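Local coordinates for protein Rubredoxin\:oxygen oxidoreductase (Desulfovibrio gigas, PDB 1E5D) that catalyses the four-electron reduction of one oxygen molecule to two water molecules, using a diiron centre and flavin mononucleotide, at residues 25-30 and 326-331; 169-174 and 187-192; 200-205 and 247-252. One frame throughout, in Å; residues are numbered along the deposited sequence.

How the contacts relate
From the N terminus, residues 25-30 come first, in the two-strand hairpin near the diiron pocket. Contact 2 closes first, a short loop of the lactamase domain in which residues 169-174 meet helix 183-198. Contact 3 follows in series: residues 200-205, at the start of helix 202-214, meet 247-252, where helix 233-248 ends and the chain heads into the flavodoxin domain. Contact 1 closes last, tying hairpin 22-28 to helix 320-331 of the flavodoxin part, and its loop encloses both others. Ser29 packs on Asn170 (CB to CB 4.0 Å), and Gly331 O lies 3.5 Å from Pro200 CB, so contact 1 touches both, while contacts 2 and 3 stay about 7 Å apart at nearest atoms.

Contact 1. Residues 25-30 and 326-331; sequences GYTLSP and LQYIKG
A chi1 of -175° in Tyr328 swings its phenol off helix 320-331 toward the hairpin, whereas Tyr26 carries CG between its backbone N and carbonyl carbon (chi1 72°), which turns its ring edge to the phenol oxygen. The two side chains cross obliquely without stacking: Tyr328 OH lies in the plane of the Tyr26 ring, at its edge, 3.8 Å from Tyr26 CD2. Tyr26 O approaches the other ring obliquely, 3.6 Å from Tyr328 CE1. Thr27 adds its CB, 3.9 Å from Tyr328 OH, and, within its own segment, sets CG2 over one face of the Tyr26 ring, toward the rim, 3.5 Å above the plane. No hydrogen bond spans the segments; the buried polar atoms are satisfied nearby, Tyr328 OH by Asn196 and Tyr26 O by His294 NE2. Tyr26 belongs to the oxygen pocket and touches a flavin mononucleotide, its side chain about 4 Å from each, which places the contact beside the oxygen and flavin pocket. Tyr26 and Thr27 form a classic beta bulge opposite Phe23. Ile197 of helix 183-198 touches Tyr26 and Asn196 touches Thr27, helix 294-302 packs on Thr27 and Tyr328, and Pro320 of the second subunit packs on Tyr328.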
# COMPACT_ATOMS: atom_id res chain seq x y z
N GLY A 25 -3.94 13.21 -0.96
CA GLY A 25 -3.31 12.15 -0.20
C GLY A 25 -4.10 10.87 -0.09
O GLY A 25 -3.55 9.83 0.29
N TYR A 26 -5.40 10.88 -0.41
CA TYR A 26 -6.13 9.62 -0.16
C TYR A 26 -6.61 8.99 -1.46
O TYR A 26 -6.70 7.76 -1.51
CB TYR A 26 -7.29 9.86 0.82
CG TYR A 26 -8.47 10.63 0.29
CD1 TYR A 26 -8.51 12.02 0.35
CD2 TYR A 26 -9.58 9.99 -0.27
CE1 TYR A 26 -9.60 12.73 -0.13
CE2 TYR A 26 -10.67 10.68 -0.75
CZ TYR A 26 -10.67 12.06 -0.68
OH TYR A 26 -11.74 12.78 -1.15
N THR A 27 -6.90 9.77 -2.50
CA THR A 27 -7.42 9.16 -3.73
C THR A 27 -6.74 9.69 -4.98
O THR A 27 -5.89 10.58 -4.93
CB THR A 27 -8.94 9.39 -3.82
OG1 THR A 27 -9.47 8.77 -5.00
CG2 THR A 27 -9.26 10.87 -3.92
N LEU A 28 -7.11 9.16 -6.15
CA LEU A 28 -6.58 9.68 -7.40
C LEU A 28 -7.58 10.58 -8.14
O LEU A 28 -8.77 10.32 -8.12
CB LEU A 28 -6.20 8.56 -8.37
CG LEU A 28 -5.12 7.59 -7.92
CD1 LEU A 28 -4.85 6.61 -9.06
CD2 LEU A 28 -3.86 8.32 -7.50
N SER A 29 -7.03 11.60 -8.79
CA SER A 29 -7.79 12.50 -9.65
C SER A 29 -7.19 12.48 -11.06
O SER A 29 -6.50 13.39 -11.50
CB SER A 29 -7.78 13.91 -9.08
OG SER A 29 -6.55 14.56 -9.34
N PRO A 30 -7.48 11.39 -11.76
CA PRO A 30 -6.87 11.11 -13.05
C PRO A 30 -7.20 12.18 -14.09
O PRO A 30 -6.48 12.31 -15.08
CB PRO A 30 -7.49 9.78 -13.48
CG PRO A 30 -8.29 9.27 -12.33
CD PRO A 30 -8.44 10.36 -11.32
N LEU A 326 -7.69 -3.18 1.60
CA LEU A 326 -8.82 -3.55 2.47
C LEU A 326 -9.01 -2.47 3.53
O LEU A 326 -10.15 -2.10 3.83
CB LEU A 326 -8.60 -4.92 3.09
CG LEU A 326 -8.83 -6.09 2.13
CD1 LEU A 326 -8.24 -7.36 2.70
CD2 LEU A 326 -10.32 -6.23 1.84
N GLN A 327 -7.91 -1.97 4.08
CA GLN A 327 -8.03 -0.89 5.06
C GLN A 327 -8.81 0.28 4.45
O GLN A 327 -9.75 0.79 5.04
CB GLN A 327 -6.67 -0.37 5.54
CG GLN A 327 -6.78 0.68 6.65
CD GLN A 327 -7.54 0.12 7.85
OE1 GLN A 327 -7.04 -0.80 8.50
NE2 GLN A 327 -8.73 0.65 8.12
N TYR A 328 -8.39 0.68 3.25
CA TYR A 328 -9.05 1.79 2.57
C TYR A 328 -10.54 1.49 2.45
O TYR A 328 -11.39 2.31 2.77
CB TYR A 328 -8.46 2.00 1.19
CG TYR A 328 -8.99 3.19 0.44
CD1 TYR A 328 -8.61 4.47 0.82
CD2 TYR A 328 -9.85 3.06 -0.64
CE1 TYR A 328 -9.07 5.58 0.15
CE2 TYR A 328 -10.32 4.18 -1.32
CZ TYR A 328 -9.93 5.44 -0.92
OH TYR A 328 -10.38 6.56 -1.58
N ILE A 329 -10.81 0.28 1.97
CA ILE A 329 -12.19 -0.08 1.66
C ILE A 329 -13.05 -0.16 2.92
O ILE A 329 -14.17 0.35 2.95
CB ILE A 329 -12.26 -1.41 0.90
CG1 ILE A 329 -11.57 -1.35 -0.47
CG2 ILE A 329 -13.69 -1.87 0.76
CD1 ILE A 329 -11.63 -2.69 -1.17
N LYS A 330 -12.51 -0.78 3.96
CA LYS A 330 -13.26 -0.91 5.20
C LYS A 330 -13.74 0.44 5.71
O LYS A 330 -14.86 0.58 6.20
CB LYS A 330 -12.41 -1.63 6.25
CG LYS A 330 -13.00 -1.60 7.65
CD LYS A 330 -12.13 -2.45 8.57
CE LYS A 330 -12.62 -2.39 10.01
NZ LYS A 330 -13.47 -3.58 10.32
N GLY A 331 -12.88 1.46 5.60
CA GLY A 331 -13.21 2.78 6.08
C GLY A 331 -14.35 3.39 5.29
O GLY A 331 -15.12 4.21 5.79

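Contact 2. Residues 169-174 and 187-192; sequences QNIAAS and ERAMRE
Gln169 and Met190 run alongside each other in the same direction, their CG atoms 3.5 Å apart, at the place where the two backbones come nearest (CA to CA 5.0 Å). The glutamine chain starts toward the helix, bends at chi2 (74°) and carries its amide away from it. What meets Met190 is therefore the aliphatic part of Gln169, while the amide is held elsewhere: OE1 accepts from Val228 N, and NE2 donates to Phe167 O.

Ala189 points its methyl into the angle between two loop side chains. Its CB is 4.0 Å from Gln169 CB and 3.8 Å from Ile171 CG1, with Ile171 CD1 also close. In Ile171, CG1 is anti to the carbonyl carbon (chi1 -63°), which brings that branch to the Ala189 methyl.

Beside these apolar touches, on the Asn170 side, a water joins the backbones. It accepts from Asn170 N at 2.9 Å and donates to Ala189 O at 2.7 Å. Asn170 is itself the centre of an inverse gamma turn. Around this seam, Phe230 touches both Gln169 and Met190, Phe238 and Tyr246 of helix 233-248 cover Met190, and Ile181 packs on Ile171.

Gln169 also pairs through its backbone with His226, an iron ligand. With no direct hydrogen bond between the segments, the loop next to this ligand is joined to helix 183-198 by methyl and methylene packing and by one water that gives both buried backbone groups a partner.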
# COMPACT_ATOMS: atom_id res chain seq x y z
N GLN A 169 -17.03 16.87 -8.53
CA GLN A 169 -16.40 15.80 -9.29
C GLN A 169 -14.99 16.28 -9.64
O GLN A 169 -14.80 17.47 -9.88
CB GLN A 169 -17.17 15.43 -10.54
CG GLN A 169 -18.56 16.02 -10.70
CD GLN A 169 -18.52 17.50 -11.05
OE1 GLN A 169 -17.79 17.94 -11.93
NE2 GLN A 169 -19.33 18.28 -10.36
N ASN A 170 -14.02 15.38 -9.66
CA ASN A 170 -12.68 15.82 -10.07
C ASN A 170 -12.56 15.84 -11.59
O ASN A 170 -12.16 14.86 -12.21
CB ASN A 170 -11.64 14.89 -9.42
CG ASN A 170 -11.54 15.22 -7.94
OD1 ASN A 170 -11.42 14.33 -7.10
ND2 ASN A 170 -11.58 16.51 -7.64
N ILE A 171 -12.93 16.95 -12.20
CA ILE A 171 -12.78 17.13 -13.63
C ILE A 171 -12.13 18.48 -13.94
O ILE A 171 -12.71 19.52 -13.63
CB ILE A 171 -14.14 17.08 -14.36
CG1 ILE A 171 -14.85 15.73 -14.25
CG2 ILE A 171 -13.97 17.48 -15.82
CD1 ILE A 171 -16.10 15.66 -15.10
N ALA A 172 -10.95 18.43 -14.54
CA ALA A 172 -10.28 19.68 -14.94
C ALA A 172 -10.53 19.87 -16.44
O ALA A 172 -10.15 19.00 -17.22
CB ALA A 172 -8.80 19.67 -14.64
N ALA A 173 -11.19 20.96 -16.82
CA ALA A 173 -11.54 21.09 -18.23
C ALA A 173 -11.77 22.53 -18.63
O ALA A 173 -11.98 23.40 -17.78
CB ALA A 173 -12.78 20.26 -18.51
N SER A 174 -11.76 22.79 -19.94
CA SER A 174 -12.12 24.15 -20.36
C SER A 174 -13.61 24.39 -20.10
O SER A 174 -14.03 25.53 -19.91
CB SER A 174 -11.80 24.39 -21.83
OG SER A 174 -11.20 23.26 -22.42
N GLU A 187 -20.75 11.33 -15.17
CA GLU A 187 -21.28 10.38 -14.19
C GLU A 187 -20.17 9.57 -13.52
O GLU A 187 -20.17 9.39 -12.30
CB GLU A 187 -22.30 9.44 -14.82
CG GLU A 187 -23.26 8.81 -13.82
CD GLU A 187 -22.72 7.53 -13.23
OE1 GLU A 187 -22.04 6.81 -14.00
OE2 GLU A 187 -22.93 7.27 -12.03
N ARG A 188 -19.26 9.06 -14.34
CA ARG A 188 -18.17 8.23 -13.79
C ARG A 188 -17.40 9.02 -12.75
O ARG A 188 -17.04 8.53 -11.69
CB ARG A 188 -17.28 7.76 -14.93
CG ARG A 188 -16.04 7.00 -14.50
CD ARG A 188 -16.36 5.84 -13.56
NE ARG A 188 -15.20 5.43 -12.78
CZ ARG A 188 -14.70 4.21 -12.68
NH1 ARG A 188 -15.26 3.19 -13.32
NH2 ARG A 188 -13.63 3.99 -11.92
N ALA A 189 -17.14 10.29 -13.05
CA ALA A 189 -16.37 11.12 -12.11
C ALA A 189 -17.17 11.42 -10.85
O ALA A 189 -16.63 11.58 -9.75
CB ALA A 189 -15.94 12.41 -12.79
N MET A 190 -18.49 11.51 -10.99
CA MET A 190 -19.28 11.77 -9.79
C MET A 190 -19.21 10.60 -8.82
O MET A 190 -19.05 10.75 -7.61
CB MET A 190 -20.73 12.03 -10.15
CG MET A 190 -20.94 13.40 -10.79
SD MET A 190 -22.64 13.48 -11.42
CE MET A 190 -23.52 13.32 -9.86
N ARG A 191 -19.34 9.42 -9.42
CA ARG A 191 -19.30 8.19 -8.62
C ARG A 191 -17.91 8.03 -8.03
O ARG A 191 -17.76 7.72 -6.85
CB ARG A 191 -19.73 7.01 -9.48
CG ARG A 191 -19.31 5.63 -9.03
CD ARG A 191 -20.05 4.54 -9.80
NE ARG A 191 -21.12 3.97 -8.99
CZ ARG A 191 -22.41 4.01 -9.31
NH1 ARG A 191 -22.79 4.60 -10.43
NH2 ARG A 191 -23.30 3.47 -8.49
N GLU A 192 -16.88 8.27 -8.86
CA GLU A 192 -15.52 8.10 -8.36
C GLU A 192 -15.31 9.02 -7.17
O GLU A 192 -14.69 8.67 -6.17
CB GLU A 192 -14.48 8.39 -9.44
CG GLU A 192 -14.49 7.37 -10.57
CD GLU A 192 -13.33 7.56 -11.52
OE1 GLU A 192 -12.70 8.64 -11.45
OE2 GLU A 192 -13.06 6.63 -12.32
O HOH W 1 -14.09 12.46 -9.54

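Contact 3. Residues 200-205 and 247-252; sequences PYAPQT and AEQKPT
Ala202 and Ala247 bring the first turn of helix 202-214 against the last of helix 233-248, their CA atoms only 4.4 Å apart. Small side chains allow this closeness. Ala202 CB lies 4.0 Å from Ala247 CB and 3.4 Å from Ala247 O. In return the Ala247 methyl rests near Ala202 O and 3.7 Å from Thr205 CG2. That methyl of Thr205 is anti to its backbone N, while OG1 sits beside the N (chi1 -66°) and donates a hydrogen bond to Tyr201 O at 2.7 Å. The hydroxyl lies above the carbonyl plane, 42° out of it, and Tyr201 O also accepts from Thr205 N, so two donors grip this one oxygen.

Gln249 borders this tight patch. It is the first residue to leave the helix, with positive phi (55°), and its extended side chain brings NE2 to 3.4 Å from Ala202 CB. The same NE2 makes a weak bond back to Ala247 O, whereas OE1 is held more firmly, by Gln335 N and Asn199 ND2.

By contrast, the flanks are loose: Pro203 and Glu248 point away from the opposite segment and are exposed, and Lys250, also exposed, has left it entirely.

Tyr194 of helix 183-198 packs on Ala202 and Ala247 alike and bonds through its OH to Thr205 OG1, and Val198 of that helix packs on Thr205, so helices 183-198, 202-214 and 233-248 converge here. Beyond Gln249 the chain runs on to strand 254-259 of the flavodoxin sheet, with Asn336 bonded to Gln249 O, and Trp347 of the second subunit packs on Tyr201.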
# COMPACT_ATOMS: atom_id res chain seq x y z
N PRO A 200 -18.84 6.45 3.25
CA PRO A 200 -19.15 6.05 4.64
C PRO A 200 -20.33 6.82 5.22
O PRO A 200 -20.91 6.36 6.21
CB PRO A 200 -17.87 6.39 5.41
CG PRO A 200 -17.17 7.38 4.54
CD PRO A 200 -17.48 6.97 3.12
N TYR A 201 -20.70 7.95 4.64
CA TYR A 201 -21.82 8.75 5.14
C TYR A 201 -23.01 8.68 4.20
O TYR A 201 -23.73 9.64 3.95
CB TYR A 201 -21.37 10.21 5.34
CG TYR A 201 -20.03 10.25 6.04
CD1 TYR A 201 -19.95 10.00 7.41
CD2 TYR A 201 -18.87 10.54 5.34
CE1 TYR A 201 -18.73 10.04 8.06
CE2 TYR A 201 -17.65 10.58 5.98
CZ TYR A 201 -17.60 10.33 7.34
OH TYR A 201 -16.38 10.37 7.98
N ALA A 202 -23.23 7.48 3.66
CA ALA A 202 -24.42 7.19 2.88
C ALA A 202 -25.69 7.59 3.62
O ALA A 202 -26.51 8.32 3.05
CB ALA A 202 -24.41 5.71 2.50
N PRO A 203 -25.92 7.17 4.86
CA PRO A 203 -27.17 7.55 5.54
C PRO A 203 -27.34 9.06 5.62
O PRO A 203 -28.41 9.59 5.32
CB PRO A 203 -27.03 6.98 6.95
CG PRO A 203 -25.91 6.01 6.91
CD PRO A 203 -25.07 6.33 5.71
N GLN A 204 -26.29 9.77 6.04
CA GLN A 204 -26.43 11.22 6.13
C GLN A 204 -26.76 11.77 4.74
O GLN A 204 -27.50 12.73 4.60
CB GLN A 204 -25.18 11.89 6.68
CG GLN A 204 -24.98 11.64 8.17
CD GLN A 204 -24.36 10.29 8.47
OE1 GLN A 204 -24.49 9.33 7.71
NE2 GLN A 204 -23.67 10.19 9.60
N THR A 205 -26.17 11.10 3.75
CA THR A 205 -26.39 11.51 2.37
C THR A 205 -27.89 11.53 2.10
O THR A 205 -28.45 12.50 1.60
CB THR A 205 -25.71 10.56 1.38
OG1 THR A 205 -24.28 10.65 1.52
CG2 THR A 205 -26.04 10.95 -0.05
N ALA A 247 -25.77 6.51 -2.57
CA ALA A 247 -25.89 6.21 -1.15
C ALA A 247 -26.63 4.91 -0.90
O ALA A 247 -26.43 4.27 0.14
CB ALA A 247 -26.59 7.35 -0.42
N GLU A 248 -27.49 4.51 -1.84
CA GLU A 248 -28.31 3.31 -1.63
C GLU A 248 -27.49 2.04 -1.85
O GLU A 248 -27.78 1.03 -1.20
CB GLU A 248 -29.57 3.34 -2.50
CG GLU A 248 -30.81 3.70 -1.72
CD GLU A 248 -31.98 4.18 -2.54
OE1 GLU A 248 -31.96 4.10 -3.78
OE2 GLU A 248 -32.97 4.65 -1.93
N GLN A 249 -26.49 2.09 -2.72
CA GLN A 249 -25.56 0.97 -2.83
C GLN A 249 -26.27 -0.35 -3.10
O GLN A 249 -26.04 -1.40 -2.51
CB GLN A 249 -24.72 0.90 -1.54
CG GLN A 249 -23.68 2.01 -1.46
CD GLN A 249 -22.98 2.06 -0.12
OE1 GLN A 249 -22.04 1.30 0.11
NE2 GLN A 249 -23.42 2.92 0.78
N LYS A 250 -27.20 -0.28 -4.05
CA LYS A 250 -27.91 -1.50 -4.39
C LYS A 250 -27.00 -2.38 -5.24
O LYS A 250 -26.29 -1.90 -6.13
CB LYS A 250 -29.22 -1.17 -5.12
CG LYS A 250 -30.45 -1.05 -4.24
CD LYS A 250 -30.06 -0.90 -2.78
CE LYS A 250 -30.42 -2.14 -1.97
NZ LYS A 250 -30.37 -1.90 -0.51
N PRO A 251 -27.00 -3.68 -4.97
CA PRO A 251 -26.22 -4.63 -5.75
C PRO A 251 -26.54 -4.60 -7.24
O PRO A 251 -27.63 -4.26 -7.66
CB PRO A 251 -26.65 -5.99 -5.20
CG PRO A 251 -27.18 -5.71 -3.83
CD PRO A 251 -27.76 -4.32 -3.88
N THR A 252 -25.56 -5.00 -8.02
CA THR A 252 -25.68 -5.34 -9.42
C THR A 252 -24.96 -6.66 -9.67
O THR A 252 -24.32 -7.22 -8.76
CB THR A 252 -25.10 -4.26 -10.35
OG1 THR A 252 -23.69 -4.16 -10.08
CG2 THR A 252 -25.70 -2.90 -10.06